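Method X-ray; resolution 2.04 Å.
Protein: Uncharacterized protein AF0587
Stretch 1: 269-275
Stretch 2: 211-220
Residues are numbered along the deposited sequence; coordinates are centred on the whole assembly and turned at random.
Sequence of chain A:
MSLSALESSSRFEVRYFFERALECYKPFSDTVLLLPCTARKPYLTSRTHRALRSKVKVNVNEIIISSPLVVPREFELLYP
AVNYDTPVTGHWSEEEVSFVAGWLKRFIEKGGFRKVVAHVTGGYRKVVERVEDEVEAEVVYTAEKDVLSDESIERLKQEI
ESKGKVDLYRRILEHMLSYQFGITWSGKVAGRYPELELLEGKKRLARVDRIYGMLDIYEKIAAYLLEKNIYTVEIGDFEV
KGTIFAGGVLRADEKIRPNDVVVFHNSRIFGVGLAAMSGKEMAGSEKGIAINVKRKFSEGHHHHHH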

ATOM      1  N   ILE A 269      19.007 -10.722  22.383  1.00 30.09           N
ATOM      2  CA  ILE A 269      17.716 -10.746  21.714  1.00 28.51           C
ATOM      3  C   ILE A 269      17.574  -9.720  20.604  1.00 26.92           C
ATOM      4  O   ILE A 269      18.408  -8.826  20.427  1.00 25.33           O
ATOM      5  CB  ILE A 269      16.544 -10.454  22.701  1.00 30.73           C
ATOM      6  CG1 ILE A 269      16.661  -9.025  23.231  1.00 30.28           C
ATOM      7  CG2 ILE A 269      16.557 -11.427  23.871  1.00 29.16           C
ATOM      8  CD1 ILE A 269      15.439  -8.549  23.978  1.00 32.83           C
ATOM      9  N   PHE A 270      16.496  -9.879  19.850  1.00 24.92           N
ATOM     10  CA  PHE A 270      16.139  -8.933  18.815  1.00 23.28           C
ATOM     11  C   PHE A 270      14.619  -8.938  18.825  1.00 21.12           C
ATOM     12  O   PHE A 270      14.004  -9.915  19.255  1.00 19.16           O
ATOM     13  CB  PHE A 270      16.739  -9.309  17.450  1.00 24.46           C
ATOM     14  CG  PHE A 270      16.143 -10.522  16.806  1.00 23.28           C
ATOM     15  CD1 PHE A 270      15.234 -10.388  15.755  1.00 23.05           C
ATOM     16  CD2 PHE A 270      16.550 -11.797  17.185  1.00 23.38           C
ATOM     17  CE1 PHE A 270      14.747 -11.502  15.090  1.00 23.51           C
ATOM     18  CE2 PHE A 270      16.073 -12.923  16.528  1.00 21.04           C
ATOM     19  CZ  PHE A 270      15.169 -12.780  15.476  1.00 23.31           C
ATOM     20  N   GLY A 271      14.017  -7.829  18.418  1.00 19.52           N
ATOM     21  CA  GLY A 271      12.571  -7.756  18.422  1.00 21.20           C
ATOM     22  C   GLY A 271      11.972  -6.800  17.410  1.00 18.03           C
ATOM     23  O   GLY A 271      12.664  -6.235  16.565  1.00 17.83           O
ATOM     24  N   VAL A 272      10.660  -6.635  17.511  1.00 18.09           N
ATOM     25  CA  VAL A 272       9.901  -5.776  16.616  1.00 17.84           C
ATOM     26  C   VAL A 272       9.209  -4.701  17.446  1.00 18.45           C
ATOM     27  O   VAL A 272       8.748  -4.975  18.550  1.00 14.80           O
ATOM     28  CB  VAL A 272       8.822  -6.596  15.866  1.00 18.17           C
ATOM     29  CG1 VAL A 272       7.962  -5.676  15.016  1.00 17.87           C
ATOM     30  CG2 VAL A 272       9.482  -7.660  14.999  1.00 19.52           C
ATOM     31  N   GLY A 273       9.151  -3.485  16.912  1.00 19.72           N
ATOM     32  CA  GLY A 273       8.492  -2.397  17.610  1.00 20.46           C
ATOM     33  C   GLY A 273       8.128  -1.246  16.687  1.00 22.53           C
ATOM     34  O   GLY A 273       8.413  -1.276  15.487  1.00 24.23           O
ATOM     35  N   LEU A 274       7.475  -0.233  17.243  1.00 23.75           N
ATOM     36  CA  LEU A 274       7.086   0.953  16.489  1.00 24.96           C
ATOM     37  C   LEU A 274       7.938   2.128  16.944  1.00 25.80           C
ATOM     38  O   LEU A 274       7.861   2.546  18.101  1.00 27.02           O
ATOM     39  CB  LEU A 274       5.615   1.300  16.723  1.00 25.06           C
ATOM     40  CG  LEU A 274       4.565   0.813  15.729  1.00 29.36           C
ATOM     41  CD1 LEU A 274       3.225   1.404  16.131  1.00 31.12           C
ATOM     42  CD2 LEU A 274       4.920   1.244  14.306  1.00 29.43           C
ATOM     43  N   ALA A 275       8.752   2.654  16.041  1.00 26.01           N
ATOM     44  CA  ALA A 275       9.604   3.787  16.370  1.00 27.19           C
ATOM     45  C   ALA A 275       8.745   4.978  16.787  1.00 28.77           C
ATOM     46  O   ALA A 275       7.681   5.212  16.223  1.00 27.40           O
ATOM     47  CB  ALA A 275      10.465   4.149  15.171  1.00 27.25           C
TER
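Stretch 2 (211-220) IYGMLDIYEK

Stretch 2 lies along stretch 1, roughly antiparallel, as a strand packed through side chains, not as a hydrogen-bonded neighbour. Residues 214-217 are extended, with phi/psi running from -166/173 at Met214 to -119/157 at Ile217, and residues 270-275 form the strand facing them. The two N-to-C directions differ by 158°. Their axes come no closer than 8.2 Å, far beyond the spacing of hydrogen-bonded strands, and no hydrogen bond links the two stretches. The nearest alpha carbons, CA of Val272 and CA of Tyr218, are still 7.4 Å apart. The contact between the stretches is thus made by van der Waals packing, with 326 Å² buried, both sides summed.

In stretch 1 the contact follows the alternation of an extended chain. Phe270, Val272 and Leu274 all direct CA-to-CB toward stretch 2, whereas Gly271, Gly273 and Ala275 have no area covered by it. Because the chains run in opposite senses, moving from Phe270 to Leu274 means moving back along stretch 2 from Glu219 to Tyr212.

Leu274 has the most surface covered, 70 Å², and meets two residues near the start of stretch 2. Its CD1 lies 3.4 Å from CE2 of Tyr212, the shortest contact between the stretches, with an oblique approach to the ring. Its CD2 lies 3.8 Å from the SE atom of Met214, a selenomethionine. The two methyls thus have different nearest partners, and both Tyr212 and Met214 point CA-to-CB toward stretch 1. The chi1 of Leu274, -96°, falls between the usual wells. Between these two partners sits Gly213, which makes no contact; its phi of 55° is positive, a value that favours glycine.

Val272, with 67 Å² covered and chi1 in t, occupies the middle of the contact. CG2 of Val272 approaches the backbone O of Ile217 at 3.7 Å, while CG1 of Val272 lies 4.1 Å from CG1 of Ile217 and 4.2 Å from OD1 of Asp216. Asp216 and Ile217 both set CA-to-CB sideways, yet the ends of their side chains come nearer to stretch 1. The other carboxylate oxygen of Asp216, OD2, is hydrogen-bonded elsewhere in the structure.

Phe270 follows with 43 Å². Its CZ is 3.9 Å from CG of Glu219, so the ring, approached obliquely, meets the aliphatic part of an acidic side chain. By this point the strand of stretch 2 has ended: Tyr218 holds the N-cap position, and Glu219 belongs to the helix that follows.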

ATOM      1  N   ILE A 211      -5.527  -1.451  12.823  1.00 34.23           N
ATOM      2  CA  ILE A 211      -5.473  -0.303  13.727  1.00 33.05           C
ATOM      3  C   ILE A 211      -4.483   0.744  13.228  1.00 32.47           C
ATOM      4  O   ILE A 211      -4.832   1.912  13.068  1.00 33.13           O
ATOM      5  CB  ILE A 211      -5.055  -0.718  15.157  1.00 35.56           C
ATOM      6  CG1 ILE A 211      -6.065  -1.711  15.734  1.00 36.18           C
ATOM      7  CG2 ILE A 211      -4.988   0.510  16.058  1.00 35.55           C
ATOM      8  CD1 ILE A 211      -5.718  -2.173  17.139  1.00 36.42           C
ATOM      9  N   TYR A 212      -3.249   0.319  12.975  1.00 30.40           N
ATOM     10  CA  TYR A 212      -2.215   1.227  12.504  1.00 28.17           C
ATOM     11  C   TYR A 212      -2.116   1.349  10.985  1.00 26.38           C
ATOM     12  O   TYR A 212      -1.298   2.113  10.476  1.00 25.80           O
ATOM     13  CB  TYR A 212      -0.857   0.812  13.078  1.00 28.85           C
ATOM     14  CG  TYR A 212      -0.767   0.983  14.574  1.00 32.71           C
ATOM     15  CD1 TYR A 212      -1.376   0.072  15.440  1.00 34.68           C
ATOM     16  CD2 TYR A 212      -0.115   2.086  15.131  1.00 32.91           C
ATOM     17  CE1 TYR A 212      -1.344   0.257  16.821  1.00 35.14           C
ATOM     18  CE2 TYR A 212      -0.077   2.284  16.507  1.00 35.18           C
ATOM     19  CZ  TYR A 212      -0.695   1.367  17.347  1.00 35.86           C
ATOM     20  OH  TYR A 212      -0.680   1.563  18.708  1.00 36.11           O
ATOM     21  N   GLY A 213      -2.942   0.596  10.266  1.00 25.76           N
ATOM     22  CA  GLY A 213      -2.916   0.649   8.812  1.00 24.33           C
ATOM     23  C   GLY A 213      -1.537   0.373   8.228  1.00 23.68           C
ATOM     24  O   GLY A 213      -0.997   1.175   7.462  1.00 21.79           O
HETATM   25  N   MSE A 214      -0.960  -0.763   8.607  1.00 24.72           N
HETATM   26  CA  MSE A 214       0.355  -1.162   8.116  1.00 25.73           C
HETATM   27  C   MSE A 214       0.570  -2.631   8.440  1.00 22.46           C
HETATM   28  O   MSE A 214      -0.230  -3.237   9.148  1.00 22.24           O
HETATM   29  CB  MSE A 214       1.455  -0.324   8.776  1.00 29.30           C
HETATM   30  CG  MSE A 214       1.731  -0.684  10.228  1.00 36.72           C
HETATM   31 SE   MSE A 214       2.815   0.648  11.146  1.00 54.97          SE
HETATM   32  CE  MSE A 214       4.390   0.576  10.036  1.00 50.51           C
ATOM     33  N   LEU A 215       1.655  -3.193   7.926  1.00 21.20           N
ATOM     34  CA  LEU A 215       1.978  -4.593   8.165  1.00 20.18           C
ATOM     35  C   LEU A 215       2.740  -4.787   9.459  1.00 19.98           C
ATOM     36  O   LEU A 215       3.637  -4.011   9.775  1.00 19.04           O
ATOM     37  CB  LEU A 215       2.858  -5.150   7.043  1.00 20.81           C
ATOM     38  CG  LEU A 215       2.255  -5.638   5.730  1.00 22.47           C
ATOM     39  CD1 LEU A 215       3.372  -6.170   4.851  1.00 20.15           C
ATOM     40  CD2 LEU A 215       1.231  -6.723   5.994  1.00 19.74           C
ATOM     41  N   ASP A 216       2.365  -5.818  10.206  1.00 18.26           N
ATOM     42  CA  ASP A 216       3.076  -6.162  11.420  1.00 17.75           C
ATOM     43  C   ASP A 216       3.928  -7.326  10.916  1.00 16.63           C
ATOM     44  O   ASP A 216       3.448  -8.123  10.109  1.00 17.81           O
ATOM     45  CB  ASP A 216       2.120  -6.656  12.514  1.00 16.49           C
ATOM     46  CG  ASP A 216       2.783  -6.705  13.880  1.00 18.23           C
ATOM     47  OD1 ASP A 216       4.028  -6.607  13.931  1.00 19.93           O
ATOM     48  OD2 ASP A 216       2.071  -6.839  14.898  1.00 18.61           O
ATOM     49  N   ILE A 217       5.180  -7.423  11.359  1.00 16.42           N
ATOM     50  CA  ILE A 217       6.063  -8.507  10.918  1.00 15.96           C
ATOM     51  C   ILE A 217       6.516  -9.381  12.077  1.00 16.90           C
ATOM     52  O   ILE A 217       6.545  -8.932  13.220  1.00 18.05           O
ATOM     53  CB  ILE A 217       7.330  -7.968  10.226  1.00 16.41           C
ATOM     54  CG1 ILE A 217       8.090  -7.051  11.190  1.00 19.58           C
ATOM     55  CG2 ILE A 217       6.952  -7.243   8.935  1.00 16.01           C
ATOM     56  CD1 ILE A 217       9.448  -6.591  10.681  1.00 20.27           C
ATOM     57  N   TYR A 218       6.894 -10.619  11.772  1.00 15.86           N
ATOM     58  CA  TYR A 218       7.344 -11.539  12.803  1.00 16.31           C
ATOM     59  C   TYR A 218       8.811 -11.954  12.701  1.00 15.14           C
ATOM     60  O   TYR A 218       9.593 -11.261  12.065  1.00 15.83           O
ATOM     61  CB  TYR A 218       6.386 -12.726  12.863  1.00 11.74           C
ATOM     62  CG  TYR A 218       4.978 -12.230  13.162  1.00 16.49           C
ATOM     63  CD1 TYR A 218       4.110 -11.873  12.126  1.00 16.72           C
ATOM     64  CD2 TYR A 218       4.565 -11.998  14.470  1.00 13.74           C
ATOM     65  CE1 TYR A 218       2.867 -11.295  12.390  1.00 16.15           C
ATOM     66  CE2 TYR A 218       3.321 -11.415  14.750  1.00 16.49           C
ATOM     67  CZ  TYR A 218       2.482 -11.066  13.703  1.00 18.33           C
ATOM     68  OH  TYR A 218       1.275 -10.473  13.958  1.00 17.41           O
ATOM     69  N   GLU A 219       9.184 -13.072  13.316  1.00 16.28           N
ATOM     70  CA  GLU A 219      10.587 -13.496  13.364  1.00 18.12           C
ATOM     71  C   GLU A 219      11.461 -13.570  12.116  1.00 16.91           C
ATOM     72  O   GLU A 219      12.515 -12.943  12.067  1.00 19.27           O
ATOM     73  CB  GLU A 219      10.717 -14.829  14.112  1.00 18.80           C
ATOM     74  CG  GLU A 219      12.096 -14.993  14.761  1.00 23.61           C
ATOM     75  CD  GLU A 219      12.355 -16.388  15.321  1.00 27.38           C
ATOM     76  OE1 GLU A 219      11.405 -17.024  15.825  1.00 30.48           O
ATOM     77  OE2 GLU A 219      13.520 -16.837  15.272  1.00 27.34           O
ATOM     78  N   LYS A 220      11.046 -14.346  11.125  1.00 18.67           N
ATOM     79  CA  LYS A 220      11.829 -14.522   9.903  1.00 21.24           C
ATOM     80  C   LYS A 220      12.131 -13.221   9.172  1.00 20.97           C
ATOM     81  O   LYS A 220      13.263 -12.998   8.740  1.00 18.93           O
ATOM     82  CB  LYS A 220      11.117 -15.485   8.946  1.00 25.45           C
ATOM     83  CG  LYS A 220      10.136 -16.422   9.628  1.00 29.59           C
ATOM     84  CD  LYS A 220       8.965 -15.618  10.201  1.00 33.30           C
ATOM     85  CE  LYS A 220       8.051 -16.434  11.069  1.00 36.44           C
ATOM     86  NZ  LYS A 220       7.122 -15.513  11.767  1.00 40.66           N
TER